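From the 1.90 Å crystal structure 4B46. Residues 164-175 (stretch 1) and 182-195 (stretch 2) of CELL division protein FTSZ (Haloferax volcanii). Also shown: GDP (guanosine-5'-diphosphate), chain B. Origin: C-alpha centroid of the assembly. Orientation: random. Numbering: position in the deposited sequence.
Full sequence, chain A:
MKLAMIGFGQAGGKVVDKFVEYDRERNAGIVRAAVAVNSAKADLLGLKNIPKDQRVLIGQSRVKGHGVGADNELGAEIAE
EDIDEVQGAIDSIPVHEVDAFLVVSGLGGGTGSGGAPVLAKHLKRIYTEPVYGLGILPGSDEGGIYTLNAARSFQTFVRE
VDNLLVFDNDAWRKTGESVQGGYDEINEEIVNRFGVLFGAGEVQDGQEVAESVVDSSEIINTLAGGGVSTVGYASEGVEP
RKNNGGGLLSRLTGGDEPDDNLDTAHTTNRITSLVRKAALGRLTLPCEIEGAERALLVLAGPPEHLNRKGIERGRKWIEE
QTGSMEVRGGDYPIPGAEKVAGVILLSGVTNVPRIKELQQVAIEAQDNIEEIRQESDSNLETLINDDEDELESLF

Stretch 1, residues 164-175: LLVFDNDAWRKT
Stretch 2, residues 182-195: GYDEINEEIVNRFG

Residues 164-168 form a β-strand (phi/psi near -110/+120), 169-171 a short 3-10 turn, and 173-175 continue as loop; residues 182-195 belong to an α-helix near -65/-42. Strand and helix run nearly antiparallel, their N-to-C directions 151° apart and their axes 10.6 Å apart at closest approach. The register descends the helix as stretch 1 advances: CA of Leu165 lies 9.5 Å from CA of Phe194, Phe167 CA 7.4 Å from Ile190 CA, Trp172 CA 6.9 Å from Ile186 CA, and Lys174 CA 5.4 Å from Gly182 CA. The two segments thus converge toward the start of the helix, and together they bury 666 Å².

Apolar packing fills the strand end. Strand alternation sends the CA-to-CB bonds of Leu165 (m, chi2 -76°) and Phe167 (t, chi2 -85°) toward the helix and that of Val166 (t) away. Phe167 is flat enough to receive Ile190 (m, t) on one face: Ile190 CG1 sits 3.5 Å from the centroid of the Phe167 ring, 2° off its normal, a CH-pi contact. Ile186 (m, t), one turn earlier, brings CG2 to 3.5 Å from Phe167 CE1. Phe194 (m, chi2 -76°) places CE1 4.0 Å from Leu165 CB and meets Val166 O with its ring edge.

The polar contacts gather along the tail. Lys174 is bent, with chi1, chi2 and chi3 between wells (-34°, -131°, 99°) and chi4 p (74°); its NZ donates to Glu189 OE1 at 2.6 Å, a salt bridge, and to Trp172 O at 3.0 Å. Its long aliphatic portion also brings CD within 3.2 Å of Glu185 OE1. Trp172 (m, chi2 83°) lays CH2 over one face of the Arg193 guanidinium, 3.3 Å from Arg193 NH2. Arg193 (m, t, t, chi4 77°) is steadied by its NH1, which donates to Glu189 O at 3.2 Å.

Nucleotide recognition joins the stretches through GDP. Asn169 (m, chi2 -11°) and Asn187 (m, chi2 -13°) each offer a donor and an acceptor, as a guanine requires. Asn169 ND2 donates to GDP N3 at 3.0 Å, while its OD1 accepts from GDP N2 at 3.2 Å; Asn187 OD1 accepts from GDP N1 at 2.7 Å, and its ND2 donates to GDP O6 at 3.1 Å. Tyr183 (m, chi2 -37°) has GDP C6 over one face of its ring, and a water lies 2.9 Å from Tyr183 OH and, through a weak bond, 3.4 Å from Asn169 ND2.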

ATOM      1  N   LEU A 164       5.295  -1.129   6.849  1.00 12.83           N
ATOM      2  CA  LEU A 164       4.460  -1.970   6.015  1.00 13.76           C
ATOM      3  C   LEU A 164       3.024  -1.472   6.055  1.00 12.60           C
ATOM      4  O   LEU A 164       2.341  -1.617   7.059  1.00 12.08           O
ATOM      5  CB  LEU A 164       4.544  -3.433   6.464  1.00 13.69           C
ATOM      6  CG  LEU A 164       3.645  -4.368   5.653  1.00 16.30           C
ATOM      7  CD1 LEU A 164       4.062  -4.357   4.178  1.00 15.50           C
ATOM      8  CD2 LEU A 164       3.682  -5.779   6.234  1.00 10.59           C
ATOM      9  N   LEU A 165       2.597  -0.840   4.968  1.00 11.87           N
ATOM     10  CA  LEU A 165       1.213  -0.440   4.793  1.00 12.14           C
ATOM     11  C   LEU A 165       0.444  -1.697   4.417  1.00 16.31           C
ATOM     12  O   LEU A 165       0.896  -2.467   3.569  1.00 15.60           O
ATOM     13  CB  LEU A 165       1.072   0.576   3.648  1.00 11.56           C
ATOM     14  CG  LEU A 165       1.741   1.973   3.614  1.00 19.91           C
ATOM     15  CD1 LEU A 165       1.035   2.960   4.517  1.00 28.03           C
ATOM     16  CD2 LEU A 165       3.227   1.970   3.920  1.00 28.07           C
ATOM     17  N   VAL A 166      -0.718  -1.900   5.028  1.00 12.83           N
ATOM     18  CA  VAL A 166      -1.471  -3.139   4.813  1.00 13.71           C
ATOM     19  C   VAL A 166      -2.877  -2.868   4.277  1.00 17.84           C
ATOM     20  O   VAL A 166      -3.573  -1.953   4.738  1.00 15.85           O
ATOM     21  CB  VAL A 166      -1.546  -3.977   6.113  1.00 12.26           C
ATOM     22  CG1 VAL A 166      -2.406  -5.255   5.928  1.00 11.12           C
ATOM     23  CG2 VAL A 166      -0.149  -4.328   6.601  1.00 13.15           C
ATOM     24  N   PHE A 167      -3.276  -3.662   3.290  1.00 13.76           N
ATOM     25  CA  PHE A 167      -4.658  -3.718   2.838  1.00 14.90           C
ATOM     26  C   PHE A 167      -5.127  -5.166   2.965  1.00 20.35           C
ATOM     27  O   PHE A 167      -4.501  -6.076   2.416  1.00 17.35           O
ATOM     28  CB  PHE A 167      -4.797  -3.218   1.394  1.00 12.28           C
ATOM     29  CG  PHE A 167      -6.223  -3.113   0.932  1.00 14.98           C
ATOM     30  CD1 PHE A 167      -6.882  -4.220   0.412  1.00 17.06           C
ATOM     31  CD2 PHE A 167      -6.910  -1.909   1.033  1.00 15.35           C
ATOM     32  CE1 PHE A 167      -8.204  -4.132  -0.005  1.00 16.44           C
ATOM     33  CE2 PHE A 167      -8.232  -1.807   0.623  1.00 14.24           C
ATOM     34  CZ  PHE A 167      -8.880  -2.924   0.101  1.00 17.04           C
ATOM     35  N   ASP A 168      -6.218  -5.385   3.695  1.00 19.01           N
ATOM     36  CA  ASP A 168      -6.707  -6.742   3.946  1.00 18.88           C
ATOM     37  C   ASP A 168      -7.891  -7.079   3.031  1.00 21.14           C
ATOM     38  O   ASP A 168      -9.000  -6.590   3.249  1.00 16.79           O
ATOM     39  CB  ASP A 168      -7.107  -6.862   5.428  1.00 16.76           C
ATOM     40  CG  ASP A 168      -7.392  -8.299   5.862  1.00 21.93           C
ATOM     41  OD1 ASP A 168      -7.414  -9.220   5.009  1.00 17.67           O
ATOM     42  OD2 ASP A 168      -7.589  -8.511   7.078  1.00 15.81           O
ATOM     43  N   ASN A 169      -7.667  -7.913   2.011  1.00 14.87           N
ATOM     44  CA  ASN A 169      -8.774  -8.350   1.149  1.00 14.72           C
ATOM     45  C   ASN A 169      -9.945  -8.928   1.931  1.00 15.81           C
ATOM     46  O   ASN A 169     -11.090  -8.821   1.503  1.00 18.22           O
ATOM     47  CB  ASN A 169      -8.327  -9.408   0.134  1.00 18.48           C
ATOM     48  CG  ASN A 169      -7.540  -8.823  -1.026  1.00 20.05           C
ATOM     49  OD1 ASN A 169      -7.481  -7.601  -1.215  1.00 20.11           O
ATOM     50  ND2 ASN A 169      -6.935  -9.700  -1.819  1.00 18.42           N
ATOM     51  N   ASP A 170      -9.669  -9.561   3.066  1.00 15.39           N
ATOM     52  CA  ASP A 170     -10.750 -10.211   3.808  1.00 16.46           C
ATOM     53  C   ASP A 170     -11.788  -9.201   4.328  1.00 18.88           C
ATOM     54  O   ASP A 170     -12.962  -9.533   4.493  1.00 19.67           O
ATOM     55  CB  ASP A 170     -10.200 -11.054   4.962  1.00 21.61           C
ATOM     56  CG  ASP A 170     -11.261 -11.940   5.585  1.00 22.74           C
ATOM     57  OD1 ASP A 170     -11.912 -12.701   4.839  1.00 17.75           O
ATOM     58  OD2 ASP A 170     -11.450 -11.879   6.818  1.00 27.06           O
ATOM     59  N   ALA A 171     -11.355  -7.970   4.568  1.00 19.98           N
ATOM     60  CA  ALA A 171     -12.261  -6.934   5.067  1.00 24.27           C
ATOM     61  C   ALA A 171     -13.009  -6.258   3.928  1.00 20.95           C
ATOM     62  O   ALA A 171     -13.947  -5.504   4.157  1.00 22.38           O
ATOM     63  CB  ALA A 171     -11.483  -5.888   5.869  1.00 20.84           C
ATOM     64  N   TRP A 172     -12.574  -6.509   2.698  1.00 17.81           N
ATOM     65  CA  TRP A 172     -13.129  -5.811   1.548  1.00 18.21           C
ATOM     66  C   TRP A 172     -13.730  -6.768   0.510  1.00 21.37           C
ATOM     67  O   TRP A 172     -13.881  -6.415  -0.659  1.00 29.21           O
ATOM     68  CB  TRP A 172     -12.055  -4.937   0.904  1.00 14.58           C
ATOM     69  CG  TRP A 172     -11.597  -3.818   1.814  1.00 17.53           C
ATOM     70  CD1 TRP A 172     -10.667  -3.896   2.801  1.00 17.54           C
ATOM     71  CD2 TRP A 172     -12.076  -2.469   1.815  1.00 17.54           C
ATOM     72  NE1 TRP A 172     -10.534  -2.675   3.423  1.00 15.16           N
ATOM     73  CE2 TRP A 172     -11.381  -1.779   2.828  1.00 20.73           C
ATOM     74  CE3 TRP A 172     -13.026  -1.778   1.058  1.00 23.10           C
ATOM     75  CZ2 TRP A 172     -11.607  -0.429   3.106  1.00 21.64           C
ATOM     76  CZ3 TRP A 172     -13.245  -0.442   1.329  1.00 26.59           C
ATOM     77  CH2 TRP A 172     -12.537   0.220   2.343  1.00 21.57           C
ATOM     78  N   ARG A 173     -14.071  -7.978   0.938  1.00 24.49           N
ATOM     79  CA  ARG A 173     -14.609  -8.969   0.006  1.00 33.57           C
ATOM     80  C   ARG A 173     -15.896  -8.502  -0.667  1.00 38.17           C
ATOM     81  O   ARG A 173     -16.715  -7.805  -0.066  1.00 35.70           O
ATOM     82  CB  ARG A 173     -14.811 -10.318   0.703  1.00 35.06           C
ATOM     83  CG  ARG A 173     -13.527 -11.106   0.848  1.00 34.66           C
ATOM     84  CD  ARG A 173     -13.428 -11.803   2.188  1.00 39.55           C
ATOM     85  NE  ARG A 173     -14.376 -12.893   2.334  1.00 51.45           N
ATOM     86  CZ  ARG A 173     -15.133 -13.082   3.408  1.00 56.97           C
ATOM     87  NH1 ARG A 173     -15.060 -12.242   4.435  1.00 53.86           N
ATOM     88  NH2 ARG A 173     -15.965 -14.112   3.451  1.00 59.95           N
ATOM     89  N   LYS A 174     -16.052  -8.867  -1.933  1.00 40.86           N
ATOM     90  CA  LYS A 174     -17.241  -8.505  -2.691  1.00 47.85           C
ATOM     91  C   LYS A 174     -17.998  -9.801  -2.995  1.00 52.80           C
ATOM     92  O   LYS A 174     -17.561 -10.618  -3.806  1.00 53.25           O
ATOM     93  CB  LYS A 174     -16.841  -7.749  -3.962  1.00 46.20           C
ATOM     94  CG  LYS A 174     -15.596  -6.870  -3.762  1.00 45.57           C
ATOM     95  CD  LYS A 174     -15.777  -5.444  -4.276  1.00 48.10           C
ATOM     96  CE  LYS A 174     -16.114  -4.440  -3.166  1.00 41.74           C
ATOM     97  NZ  LYS A 174     -14.961  -4.063  -2.261  1.00 31.88           N
ATOM     98  N   THR A 175     -19.124  -9.993  -2.319  1.00 56.36           N
ATOM     99  CA  THR A 175     -19.766 -11.306  -2.258  1.00 63.39           C
ATOM    100  C   THR A 175     -20.407 -11.820  -3.549  1.00 62.33           C
ATOM    101  O   THR A 175     -20.052 -12.898  -4.033  1.00 68.80           O
ATOM    102  CB  THR A 175     -20.781 -11.384  -1.100  1.00 65.19           C
ATOM    103  OG1 THR A 175     -20.074 -11.367   0.145  1.00 67.65           O
ATOM    104  CG2 THR A 175     -21.610 -12.664  -1.190  1.00 67.37           C
ATOM    105  N   GLY A 182     -14.348  -8.981  -8.427  1.00 34.08           N
ATOM    106  CA  GLY A 182     -14.118  -8.493  -7.083  1.00 32.47           C
ATOM    107  C   GLY A 182     -12.781  -7.782  -6.978  1.00 33.42           C
ATOM    108  O   GLY A 182     -12.691  -6.711  -6.377  1.00 23.92           O
ATOM    109  N   TYR A 183     -11.743  -8.377  -7.569  1.00 30.62           N
ATOM    110  CA  TYR A 183     -10.404  -7.787  -7.534  1.00 25.21           C
ATOM    111  C   TYR A 183     -10.346  -6.444  -8.258  1.00 23.58           C
ATOM    112  O   TYR A 183      -9.648  -5.534  -7.813  1.00 22.49           O
ATOM    113  CB  TYR A 183      -9.343  -8.746  -8.096  1.00 25.35           C
ATOM    114  CG  TYR A 183      -9.011  -9.907  -7.178  1.00 26.66           C
ATOM    115  CD1 TYR A 183      -8.972  -9.738  -5.801  1.00 27.14           C
ATOM    116  CD2 TYR A 183      -8.741 -11.173  -7.690  1.00 26.46           C
ATOM    117  CE1 TYR A 183      -8.667 -10.793  -4.956  1.00 24.81           C
ATOM    118  CE2 TYR A 183      -8.430 -12.232  -6.851  1.00 28.28           C
ATOM    119  CZ  TYR A 183      -8.403 -12.032  -5.483  1.00 28.24           C
ATOM    120  OH  TYR A 183      -8.107 -13.075  -4.637  1.00 32.01           O
ATOM    121  N   ASP A 184     -11.079  -6.317  -9.364  1.00 23.38           N
ATOM    122  CA  ASP A 184     -11.121  -5.047 -10.095  1.00 30.00           C
ATOM    123  C   ASP A 184     -11.653  -3.916  -9.223  1.00 30.53           C
ATOM    124  O   ASP A 184     -11.134  -2.802  -9.251  1.00 32.52           O
ATOM    125  CB  ASP A 184     -11.988  -5.155 -11.352  1.00 34.84           C
ATOM    126  CG  ASP A 184     -11.334  -5.970 -12.448  1.00 38.60           C
ATOM    127  OD1 ASP A 184     -10.122  -6.259 -12.334  1.00 40.16           O
ATOM    128  OD2 ASP A 184     -12.041  -6.330 -13.418  1.00 38.50           O
ATOM    129  N   GLU A 185     -12.698  -4.200  -8.454  1.00 22.99           N
ATOM    130  CA  GLU A 185     -13.265  -3.180  -7.585  1.00 24.14           C
ATOM    131  C   GLU A 185     -12.374  -2.954  -6.384  1.00 23.07           C
ATOM    132  O   GLU A 185     -12.159  -1.813  -5.981  1.00 22.98           O
ATOM    133  CB  GLU A 185     -14.700  -3.536  -7.178  1.00 29.47           C
ATOM    134  CG  GLU A 185     -15.619  -3.613  -8.380  1.00 40.60           C
ATOM    135  CD  GLU A 185     -17.009  -4.121  -8.047  1.00 57.62           C
ATOM    136  OE1 GLU A 185     -17.288  -4.395  -6.859  1.00 63.71           O
ATOM    137  OE2 GLU A 185     -17.823  -4.251  -8.983  1.00 60.28           O
ATOM    138  N   ILE A 186     -11.824  -4.032  -5.830  1.00 21.60           N
ATOM    139  CA  ILE A 186     -10.883  -3.890  -4.717  1.00 18.13           C
ATOM    140  C   ILE A 186      -9.652  -3.067  -5.106  1.00 23.32           C
ATOM    141  O   ILE A 186      -9.217  -2.182  -4.355  1.00 19.14           O
ATOM    142  CB  ILE A 186     -10.454  -5.248  -4.146  1.00 20.47           C
ATOM    143  CG1 ILE A 186     -11.635  -5.912  -3.426  1.00 26.30           C
ATOM    144  CG2 ILE A 186      -9.270  -5.081  -3.191  1.00 18.52           C
ATOM    145  CD1 ILE A 186     -11.425  -7.397  -3.108  1.00 25.71           C
ATOM    146  N   ASN A 187      -9.107  -3.336  -6.288  1.00 16.54           N
ATOM    147  CA  ASN A 187      -7.939  -2.582  -6.746  1.00 15.01           C
ATOM    148  C   ASN A 187      -8.224  -1.087  -6.918  1.00 16.73           C
ATOM    149  O   ASN A 187      -7.343  -0.267  -6.697  1.00 19.42           O
ATOM    150  CB  ASN A 187      -7.361  -3.175  -8.039  1.00 17.59           C
ATOM    151  CG  ASN A 187      -6.803  -4.575  -7.840  1.00 22.21           C
ATOM    152  OD1 ASN A 187      -6.624  -5.026  -6.710  1.00 17.99           O
ATOM    153  ND2 ASN A 187      -6.508  -5.263  -8.942  1.00 17.52           N
ATOM    154  N   GLU A 188      -9.448  -0.744  -7.316  1.00 16.78           N
ATOM    155  CA  GLU A 188      -9.877   0.657  -7.378  1.00 21.97           C
ATOM    156  C   GLU A 188      -9.889   1.284  -5.990  1.00 20.70           C
ATOM    157  O   GLU A 188      -9.446   2.415  -5.804  1.00 19.73           O
ATOM    158  CB  GLU A 188     -11.282   0.763  -7.968  1.00 31.17           C
ATOM    159  CG  GLU A 188     -11.359   0.601  -9.469  1.00 53.29           C
ATOM    160  CD  GLU A 188     -11.161   1.914 -10.208  1.00 67.52           C
ATOM    161  OE1 GLU A 188     -10.759   2.911  -9.566  1.00 71.31           O
ATOM    162  OE2 GLU A 188     -11.409   1.948 -11.433  1.00 71.30           O
ATOM    163  N   GLU A 189     -10.409   0.538  -5.022  1.00 23.41           N
ATOM    164  CA  GLU A 189     -10.454   0.988  -3.634  1.00 22.28           C
ATOM    165  C   GLU A 189      -9.051   1.199  -3.075  1.00 21.11           C
ATOM    166  O   GLU A 189      -8.792   2.163  -2.348  1.00 18.54           O
ATOM    167  CB  GLU A 189     -11.241  -0.012  -2.779  1.00 17.05           C
ATOM    168  CG  GLU A 189     -12.728  -0.074  -3.174  1.00 18.72           C
ATOM    169  CD  GLU A 189     -13.490  -1.193  -2.493  1.00 28.09           C
ATOM    170  OE1 GLU A 189     -12.983  -2.330  -2.428  1.00 32.14           O
ATOM    171  OE2 GLU A 189     -14.611  -0.932  -2.021  1.00 32.01           O
ATOM    172  N   ILE A 190      -8.144   0.292  -3.417  1.00 16.34           N
ATOM    173  CA  ILE A 190      -6.765   0.393  -2.963  1.00 12.81           C
ATOM    174  C   ILE A 190      -6.127   1.664  -3.517  1.00 17.90           C
ATOM    175  O   ILE A 190      -5.566   2.474  -2.775  1.00 18.13           O
ATOM    176  CB  ILE A 190      -5.950  -0.842  -3.403  1.00 17.46           C
ATOM    177  CG1 ILE A 190      -6.393  -2.083  -2.608  1.00 17.82           C
ATOM    178  CG2 ILE A 190      -4.462  -0.577  -3.273  1.00 14.11           C
ATOM    179  CD1 ILE A 190      -5.762  -3.402  -3.085  1.00 16.53           C
ATOM    180  N   VAL A 191      -6.246   1.854  -4.825  1.00 18.31           N
ATOM    181  CA  VAL A 191      -5.588   2.978  -5.476  1.00 17.40           C
ATOM    182  C   VAL A 191      -6.191   4.346  -5.090  1.00 23.18           C
ATOM    183  O   VAL A 191      -5.467   5.323  -4.956  1.00 26.33           O
ATOM    184  CB  VAL A 191      -5.553   2.768  -7.008  1.00 22.65           C
ATOM    185  CG1 VAL A 191      -4.971   3.947  -7.677  1.00 26.77           C
ATOM    186  CG2 VAL A 191      -4.708   1.534  -7.353  1.00 19.45           C
ATOM    187  N   ASN A 192      -7.507   4.416  -4.896  1.00 22.91           N
ATOM    188  CA  ASN A 192      -8.137   5.672  -4.487  1.00 24.00           C
ATOM    189  C   ASN A 192      -7.656   6.132  -3.122  1.00 18.76           C
ATOM    190  O   ASN A 192      -7.534   7.320  -2.860  1.00 22.55           O
ATOM    191  CB  ASN A 192      -9.662   5.537  -4.458  1.00 22.88           C
ATOM    192  CG  ASN A 192     -10.276   5.570  -5.842  1.00 35.27           C
ATOM    193  OD1 ASN A 192      -9.744   6.201  -6.753  1.00 38.80           O
ATOM    194  ND2 ASN A 192     -11.411   4.893  -6.005  1.00 38.91           N
ATOM    195  N   ARG A 193      -7.394   5.174  -2.249  1.00 19.88           N
ATOM    196  CA  ARG A 193      -6.981   5.470  -0.888  1.00 19.70           C
ATOM    197  C   ARG A 193      -5.520   5.853  -0.814  1.00 20.76           C
ATOM    198  O   ARG A 193      -5.185   6.926  -0.307  1.00 19.03           O
ATOM    199  CB  ARG A 193      -7.293   4.289   0.028  1.00 22.96           C
ATOM    200  CG  ARG A 193      -8.784   4.210   0.325  1.00 20.11           C
ATOM    201  CD  ARG A 193      -9.253   2.849   0.832  1.00 19.61           C
ATOM    202  NE  ARG A 193     -10.632   2.993   1.293  1.00 21.94           N
ATOM    203  CZ  ARG A 193     -11.674   3.067   0.477  1.00 21.85           C
ATOM    204  NH1 ARG A 193     -11.495   2.963  -0.837  1.00 21.56           N
ATOM    205  NH2 ARG A 193     -12.889   3.234   0.971  1.00 19.04           N
ATOM    206  N   PHE A 194      -4.646   4.986  -1.319  1.00 13.80           N
ATOM    207  CA  PHE A 194      -3.220   5.289  -1.294  1.00 12.63           C
ATOM    208  C   PHE A 194      -2.844   6.374  -2.297  1.00 16.36           C
ATOM    209  O   PHE A 194      -1.852   7.091  -2.119  1.00 20.92           O
ATOM    210  CB  PHE A 194      -2.394   4.015  -1.479  1.00 17.93           C
ATOM    211  CG  PHE A 194      -2.528   3.051  -0.331  1.00 16.55           C
ATOM    212  CD1 PHE A 194      -1.867   3.287   0.863  1.00 18.73           C
ATOM    213  CD2 PHE A 194      -3.338   1.927  -0.433  1.00 16.02           C
ATOM    214  CE1 PHE A 194      -2.002   2.424   1.935  1.00 17.20           C
ATOM    215  CE2 PHE A 194      -3.483   1.058   0.635  1.00 17.74           C
ATOM    216  CZ  PHE A 194      -2.804   1.300   1.816  1.00 19.78           C
ATOM    217  N   GLY A 195      -3.639   6.513  -3.349  1.00 18.71           N
ATOM    218  CA  GLY A 195      -3.419   7.589  -4.298  1.00 18.11           C
ATOM    219  C   GLY A 195      -3.675   8.952  -3.671  1.00 23.38           C
ATOM    220  O   GLY A 195      -2.998   9.928  -3.988  1.00 20.08           O
TER
HETATM  221  PB  GDP B1368       1.671 -14.636  -6.884  1.00 19.24           P
HETATM  222  O1B GDP B1368       2.207 -16.034  -6.769  1.00 17.26           O
HETATM  223  O2B GDP B1368       1.732 -14.110  -8.300  1.00 17.24           O
HETATM  224  O3B GDP B1368       2.446 -13.759  -5.935  1.00 16.32           O
HETATM  225  O3A GDP B1368       0.147 -14.765  -6.417  1.00 18.80           O
HETATM  226  PA  GDP B1368      -0.993 -13.696  -6.752  1.00 18.22           P
HETATM  227  O1A GDP B1368      -0.470 -12.299  -6.745  1.00 17.92           O
HETATM  228  O2A GDP B1368      -1.673 -14.064  -8.041  1.00 15.31           O
HETATM  229  O5' GDP B1368      -2.007 -13.962  -5.524  1.00 17.34           O
HETATM  230  C5' GDP B1368      -1.523 -13.714  -4.202  1.00 15.23           C
HETATM  231  C4' GDP B1368      -2.660 -13.199  -3.339  1.00 16.55           C
HETATM  232  O4' GDP B1368      -3.043 -11.903  -3.769  1.00 16.17           O
HETATM  233  C3' GDP B1368      -3.927 -14.014  -3.517  1.00 15.26           C
HETATM  234  O3' GDP B1368      -3.899 -15.077  -2.575  1.00 23.00           O
HETATM  235  C2' GDP B1368      -5.052 -13.026  -3.249  1.00 18.14           C
HETATM  236  O2' GDP B1368      -5.254 -12.865  -1.843  1.00 16.77           O
HETATM  237  C1' GDP B1368      -4.471 -11.709  -3.665  1.00 19.09           C
HETATM  238  N9  GDP B1368      -4.814 -11.216  -5.006  1.00 15.59           N
HETATM  239  C8  GDP B1368      -4.638 -11.849  -6.184  1.00 19.04           C
HETATM  240  N7  GDP B1368      -4.991 -11.033  -7.214  1.00 22.24           N
HETATM  241  C5  GDP B1368      -5.363  -9.845  -6.678  1.00 22.37           C
HETATM  242  C6  GDP B1368      -5.826  -8.533  -7.180  1.00 20.25           C
HETATM  243  O6  GDP B1368      -5.971  -8.312  -8.411  1.00 18.50           O
HETATM  244  N1  GDP B1368      -6.098  -7.589  -6.269  1.00 18.24           N
HETATM  245  C2  GDP B1368      -5.966  -7.778  -4.944  1.00 18.79           C
HETATM  246  N2  GDP B1368      -6.280  -6.764  -4.105  1.00 19.67           N
HETATM  247  N3  GDP B1368      -5.539  -8.946  -4.413  1.00 20.38           N
HETATM  248  C4  GDP B1368      -5.229  -9.979  -5.223  1.00 20.12           C
HETATM  249  O   HOH W   1      -9.025 -12.353  -1.986  1.00 29.51           O